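Local atomic coordinates of arginine kinase (Cydia pomonella granulosis virus, PDB entry 6VVG), a protein that is a granulovirus protein kinase (PK-1) that probably transfers phosphate from ATP to serine and threonine residues of proteins, with activity that relies on side-to-side dimerization. Residues 140-145 with 197-202; 202-207 with 251-256. All coordinates share one frame; numbering follows the deposited sequence.

Contact 1: 140-145 with 197-202; sequences NDVKLE and WAVGVV
The peptide groups following Val142 and Lys143 are the flat surfaces that meet helix 197-202. Ala198 CB comes up beyond the carbonyl oxygen of the first, off its plane, 3.4 Å from Val142 O. Over the second, Val202 CG2 lies above one face, 4.1 Å from Lys143 C. This is the catalytic-loop sequence of the protein kinase fold, His-x-Asp-x-Lys-x-x-Asn, resting on the long central helix of the C-lobe, alphaF in kinase nomenclature.

No hydrogen bond joins the two segments; the join is made by aliphatic groups and backbone. Val142 points toward the helix, its CB 3.8 Å from Ala198 CB. Val142 CG1 is anti to the backbone N (chi1 177°), and this branch reaches further along the helix, to 4.2 Å from Val202 CG2 and 4.3 Å from Val199 CG2. Ala198 and Val202 are one turn apart, as the bond from Val202 N to Ala198 O confirms, so the loop runs along a single side of the helix. Leu129 of helix 115-133 touches both Val142 and Val199.

Asp141 and Lys143 point away from the helix; Lys143 NZ is hydrogen-bonded to Thr176 OG1, with a long salt bridge to Asp141 in addition. Such a lysine-threonine pair is consistent with a serine/threonine kinase. Just before the aliphatic patch, Asn140 N bonds to Asp195 OD1, fastening the loop to the same helix as in other protein kinases. Glu145, at the far end of the loop, touches the bound AMP. Beside it, Leu144 and Val202 slide past each other in opposite directions, Leu144 CD2 stopping 3.9 Å from Val202 CG1.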
loop_
_atom_site.group_PDB
_atom_site.type_symbol
_atom_site.label_atom_id
_atom_site.label_comp_id
_atom_site.label_asym_id
_atom_site.label_seq_id
_atom_site.Cartn_x
_atom_site.Cartn_y
_atom_site.Cartn_z
ATOM N N ASN A 140 -8.186 -8.200 5.525
ATOM C CA ASN A 140 -8.174 -9.435 4.749
ATOM C C ASN A 140 -7.743 -10.665 5.541
ATOM O O ASN A 140 -7.603 -11.734 4.941
ATOM C CB ASN A 140 -7.271 -9.309 3.510
ATOM C CG ASN A 140 -7.387 -10.496 2.563
ATOM O OD1 ASN A 140 -8.483 -10.977 2.268
ATOM N ND2 ASN A 140 -6.246 -10.968 2.076
ATOM N N ASP A 141 -7.493 -10.563 6.845
ATOM C CA ASP A 141 -7.361 -11.776 7.654
ATOM C C ASP A 141 -8.013 -11.574 9.035
ATOM O O ASP A 141 -7.423 -11.896 10.069
ATOM C CB ASP A 141 -5.887 -12.189 7.796
ATOM C CG ASP A 141 -5.758 -13.660 8.119
ATOM O OD1 ASP A 141 -6.679 -14.442 7.811
ATOM O OD2 ASP A 141 -4.750 -14.062 8.681
ATOM N N VAL A 142 -9.135 -10.862 9.091
ATOM C CA VAL A 142 -9.865 -10.684 10.344
ATOM C C VAL A 142 -10.300 -12.045 10.874
ATOM O O VAL A 142 -10.974 -12.809 10.174
ATOM C CB VAL A 142 -11.080 -9.776 10.124
ATOM C CG1 VAL A 142 -11.888 -9.636 11.395
ATOM C CG2 VAL A 142 -10.637 -8.424 9.578
ATOM N N LYS A 143 -9.920 -12.349 12.111
ATOM C CA LYS A 143 -10.338 -13.572 12.783
ATOM C C LYS A 143 -10.036 -13.420 14.266
ATOM O O LYS A 143 -9.338 -12.494 14.687
ATOM C CB LYS A 143 -9.641 -14.803 12.202
ATOM C CG LYS A 143 -8.130 -14.678 12.070
ATOM C CD LYS A 143 -7.518 -16.003 11.617
ATOM C CE LYS A 143 -6.082 -15.821 11.146
ATOM N NZ LYS A 143 -5.355 -17.121 11.061
ATOM N N LEU A 144 -10.562 -14.360 15.054
ATOM C CA LEU A 144 -10.426 -14.287 16.503
ATOM C C LEU A 144 -8.973 -14.093 16.922
ATOM O O LEU A 144 -8.666 -13.271 17.790
ATOM C CB LEU A 144 -10.991 -15.556 17.139
ATOM C CG LEU A 144 -12.433 -15.929 16.796
ATOM C CD1 LEU A 144 -12.777 -17.329 17.265
ATOM C CD2 LEU A 144 -13.364 -14.903 17.423
ATOM N N GLU A 145 -8.064 -14.853 16.313
ATOM C CA GLU A 145 -6.669 -14.836 16.730
ATOM C C GLU A 145 -5.975 -13.514 16.421
ATOM O O GLU A 145 -4.909 -13.243 16.984
ATOM C CB GLU A 145 -5.930 -15.993 16.056
ATOM C CG GLU A 145 -6.468 -17.380 16.414
ATOM C CD GLU A 145 -7.686 -17.786 15.593
ATOM O OE1 GLU A 145 -8.228 -16.935 14.860
ATOM O OE2 GLU A 145 -8.107 -18.958 15.688
ATOM N N TRP A 197 -17.616 -9.850 6.062
ATOM C CA TRP A 197 -17.999 -11.249 6.242
ATOM C C TRP A 197 -17.231 -11.874 7.400
ATOM O O TRP A 197 -17.814 -12.550 8.256
ATOM C CB TRP A 197 -17.754 -12.034 4.952
ATOM C CG TRP A 197 -18.089 -13.489 5.055
ATOM C CD1 TRP A 197 -17.274 -14.489 5.504
ATOM C CD2 TRP A 197 -19.326 -14.112 4.691
ATOM N NE1 TRP A 197 -17.930 -15.695 5.447
ATOM C CE2 TRP A 197 -19.192 -15.491 4.951
ATOM C CE3 TRP A 197 -20.534 -13.638 4.175
ATOM C CZ2 TRP A 197 -20.218 -16.399 4.708
ATOM C CZ3 TRP A 197 -21.553 -14.541 3.934
ATOM C CH2 TRP A 197 -21.388 -15.907 4.200
ATOM N N ALA A 198 -15.917 -11.654 7.444
ATOM C CA ALA A 198 -15.119 -12.168 8.552
ATOM C C ALA A 198 -15.590 -11.587 9.879
ATOM O O ALA A 198 -15.625 -12.291 10.895
ATOM C CB ALA A 198 -13.639 -11.857 8.323
ATOM N N VAL A 199 -15.947 -10.301 9.895
ATOM C CA VAL A 199 -16.529 -9.720 11.102
ATOM C C VAL A 199 -17.777 -10.494 11.503
ATOM O O VAL A 199 -18.003 -10.772 12.687
ATOM C CB VAL A 199 -16.839 -8.227 10.889
ATOM C CG1 VAL A 199 -17.716 -7.710 12.025
ATOM C CG2 VAL A 199 -15.552 -7.424 10.788
ATOM N N GLY A 200 -18.606 -10.853 10.523
ATOM C CA GLY A 200 -19.788 -11.642 10.821
ATOM C C GLY A 200 -19.455 -12.966 11.478
ATOM O O GLY A 200 -20.115 -13.382 12.432
ATOM N N VAL A 201 -18.426 -13.652 10.977
ATOM C CA VAL A 201 -18.028 -14.913 11.594
ATOM C C VAL A 201 -17.540 -14.673 13.017
ATOM O O VAL A 201 -17.898 -15.408 13.946
ATOM C CB VAL A 201 -16.957 -15.618 10.742
ATOM C CG1 VAL A 201 -16.498 -16.901 11.431
ATOM C CG2 VAL A 201 -17.488 -15.913 9.346
ATOM N N VAL A 202 -16.714 -13.644 13.209
ATOM C CA VAL A 202 -16.239 -13.314 14.550
ATOM C C VAL A 202 -17.414 -13.026 15.474
ATOM O O VAL A 202 -17.444 -13.484 16.622
ATOM C CB VAL A 202 -15.263 -12.123 14.492
ATOM C CG1 VAL A 202 -14.902 -11.659 15.893
ATOM C CG2 VAL A 202 -14.020 -12.493 13.702
#

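Contact 2: 202-207 with 251-256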
loop_
_atom_site.group_PDB
_atom_site.type_symbol
_atom_site.label_atom_id
_atom_site.label_comp_id
_atom_site.label_asym_id
_atom_site.label_seq_id
_atom_site.Cartn_x
_atom_site.Cartn_y
_atom_site.Cartn_z
ATOM N N VAL A 202 -16.714 -13.644 13.209
ATOM C CA VAL A 202 -16.239 -13.314 14.550
ATOM C C VAL A 202 -17.414 -13.026 15.474
ATOM O O VAL A 202 -17.444 -13.484 16.622
ATOM C CB VAL A 202 -15.263 -12.123 14.492
ATOM C CG1 VAL A 202 -14.902 -11.659 15.893
ATOM C CG2 VAL A 202 -14.020 -12.493 13.702
ATOM N N ALA A 203 -18.397 -12.259 14.993
ATOM C CA ALA A 203 -19.543 -11.914 15.827
ATOM C C ALA A 203 -20.318 -13.163 16.224
ATOM O O ALA A 203 -20.703 -13.331 17.387
ATOM C CB ALA A 203 -20.445 -10.922 15.088
ATOM N N TYR A 204 -20.552 -14.058 15.265
ATOM C CA TYR A 204 -21.227 -15.308 15.592
ATOM C C TYR A 204 -20.436 -16.101 16.625
ATOM O O TYR A 204 -21.013 -16.702 17.538
ATOM C CB TYR A 204 -21.440 -16.147 14.334
ATOM C CG TYR A 204 -22.426 -17.275 14.542
ATOM C CD1 TYR A 204 -22.057 -18.440 15.211
ATOM C CD2 TYR A 204 -23.732 -17.169 14.090
ATOM C CE1 TYR A 204 -22.965 -19.465 15.417
ATOM C CE2 TYR A 204 -24.641 -18.191 14.283
ATOM C CZ TYR A 204 -24.254 -19.333 14.946
ATOM O OH TYR A 204 -25.162 -20.349 15.138
ATOM N N GLU A 205 -19.109 -16.102 16.501
ATOM C CA GLU A 205 -18.284 -16.932 17.370
ATOM C C GLU A 205 -18.273 -16.399 18.797
ATOM O O GLU A 205 -18.426 -17.167 19.752
ATOM C CB GLU A 205 -16.867 -17.021 16.807
ATOM C CG GLU A 205 -16.783 -17.893 15.563
ATOM C CD GLU A 205 -15.391 -17.968 14.978
ATOM O OE1 GLU A 205 -14.783 -16.900 14.755
ATOM O OE2 GLU A 205 -14.911 -19.096 14.738
ATOM N N ILE A 206 -18.097 -15.087 18.973
ATOM C CA ILE A 206 -18.060 -14.577 20.340
ATOM C C ILE A 206 -19.444 -14.626 20.974
ATOM O O ILE A 206 -19.570 -14.835 22.187
ATOM C CB ILE A 206 -17.470 -13.157 20.411
ATOM C CG1 ILE A 206 -18.240 -12.179 19.528
ATOM C CG2 ILE A 206 -15.995 -13.181 20.043
ATOM C CD1 ILE A 206 -17.773 -10.736 19.699
ATOM N N LEU A 207 -20.502 -14.432 20.183
ATOM C CA LEU A 207 -21.849 -14.462 20.747
ATOM C C LEU A 207 -22.249 -15.875 21.147
ATOM O O LEU A 207 -22.846 -16.081 22.211
ATOM C CB LEU A 207 -22.853 -13.891 19.745
ATOM C CG LEU A 207 -22.910 -12.369 19.626
ATOM C CD1 LEU A 207 -23.689 -11.956 18.382
ATOM C CD2 LEU A 207 -23.519 -11.755 20.875
ATOM N N ASP A 251 -30.673 -11.697 14.694
ATOM C CA ASP A 251 -30.926 -11.050 13.411
ATOM C C ASP A 251 -29.657 -10.434 12.838
ATOM O O ASP A 251 -29.475 -10.408 11.615
ATOM C CB ASP A 251 -32.008 -9.982 13.563
ATOM C CG ASP A 251 -32.590 -9.551 12.234
ATOM O OD1 ASP A 251 -33.252 -10.381 11.578
ATOM O OD2 ASP A 251 -32.378 -8.385 11.841
ATOM N N PHE A 252 -28.767 -9.945 13.704
ATOM C CA PHE A 252 -27.511 -9.367 13.235
ATOM C C PHE A 252 -26.672 -10.405 12.499
ATOM O O PHE A 252 -26.240 -10.177 11.364
ATOM C CB PHE A 252 -26.738 -8.780 14.419
ATOM C CG PHE A 252 -25.457 -8.092 14.032
ATOM C CD1 PHE A 252 -25.480 -6.883 13.355
ATOM C CD2 PHE A 252 -24.231 -8.655 14.349
ATOM C CE1 PHE A 252 -24.301 -6.250 12.998
ATOM C CE2 PHE A 252 -23.050 -8.026 13.993
ATOM C CZ PHE A 252 -23.086 -6.822 13.320
ATOM N N VAL A 253 -26.438 -11.563 13.122
ATOM C CA VAL A 253 -25.518 -12.523 12.522
ATOM C C VAL A 253 -26.137 -13.154 11.282
ATOM O O VAL A 253 -25.437 -13.439 10.301
ATOM C CB VAL A 253 -25.077 -13.584 13.550
ATOM C CG1 VAL A 253 -24.395 -12.909 14.741
ATOM C CG2 VAL A 253 -26.250 -14.434 14.000
ATOM N N ARG A 254 -27.454 -13.372 11.291
ATOM C CA ARG A 254 -28.104 -13.867 10.080
ATOM C C ARG A 254 -27.802 -12.946 8.903
ATOM O O ARG A 254 -27.363 -13.392 7.836
ATOM C CB ARG A 254 -29.622 -13.968 10.261
ATOM C CG ARG A 254 -30.125 -14.644 11.519
ATOM C CD ARG A 254 -29.805 -16.143 11.565
ATOM N NE ARG A 254 -30.792 -16.869 12.365
ATOM C CZ ARG A 254 -31.366 -18.008 11.993
ATOM N NH1 ARG A 254 -32.260 -18.591 12.781
ATOM N NH2 ARG A 254 -31.033 -18.577 10.843
ATOM N N ARG A 255 -28.059 -11.646 9.080
ATOM C CA ARG A 255 -27.887 -10.682 7.998
ATOM C C ARG A 255 -26.419 -10.399 7.717
ATOM O O ARG A 255 -26.079 -10.026 6.591
ATOM C CB ARG A 255 -28.638 -9.388 8.332
ATOM C CG ARG A 255 -30.145 -9.612 8.495
ATOM C CD ARG A 255 -30.949 -8.328 8.695
ATOM N NE ARG A 255 -32.376 -8.623 8.833
ATOM C CZ ARG A 255 -33.273 -8.460 7.865
ATOM N NH1 ARG A 255 -32.900 -7.984 6.684
ATOM N NH2 ARG A 255 -34.546 -8.763 8.079
ATOM N N MET A 256 -25.539 -10.591 8.702
ATOM C CA MET A 256 -24.112 -10.457 8.429
ATOM C C MET A 256 -23.617 -11.572 7.513
ATOM O O MET A 256 -22.676 -11.365 6.739
ATOM C CB MET A 256 -23.314 -10.471 9.733
ATOM C CG MET A 256 -23.407 -9.205 10.560
ATOM S SD MET A 256 -22.676 -7.756 9.778
ATOM C CE MET A 256 -20.956 -8.250 9.642
#
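Val253 sets CG1 anti to its carbonyl carbon (chi1 -59°), which leaves CG2 between the backbone N and the carbonyl carbon; the two methyls thus reach different neighbours on helix 202-207. Tyr204 has CG anti to its backbone N (chi1 -166°), and the Tyr204 and Val253 side chains cross at about a right angle. Val253 CG2 meets the tyrosine ring obliquely, 3.7 Å from Tyr204 CD2. The other methyl, Val253 CG1, lies 3.8 Å from Leu207 CD1 and also faces the backbone of Ala203 and Tyr204.

One residue earlier, Phe252 offers its ring edge to Ala203: Phe252 CE2 is 4.0 Å from Ala203 CB, which lies near the ring plane. One face of the ring is covered by Met256 CG, 3.6 Å above the plane and over its centre. Ile122 of helix 115-133 touches both Ala203 and Phe252. Among the residues that touch, Tyr204 has a polar end, its OH, which is hydrogen-bonded to Pro240 O.

The segment axes approach to 9.7 Å with their directions 149° apart, roughly antiparallel. Such a seam, with no hydrogen bond across it, between the central alphaF helix and the later alphaH helix belongs to the core of the protein kinase C-lobe.

From the N terminus, the chain passes the five-stranded sheet and helix 115-133 before reaching 140-145. The 51 residues that follow, including strands 147-148 and 157-158 and Asp160 of the AMP pocket, form a loop that contact 1 closes on helix 192-208. The chain runs on along that helix, then through helix 228-235, and contact 2 closes this second loop with helix 247-256. The loops are in series, neither nested nor crossed, and meet at Val202. Helix 192-208 thereby ties the catalytic loop to the distal C-lobe. Met256 of helix 247-256 reaches back to the helix segment of contact 1, Met256 CE lying 3.6 Å from Gly200 N.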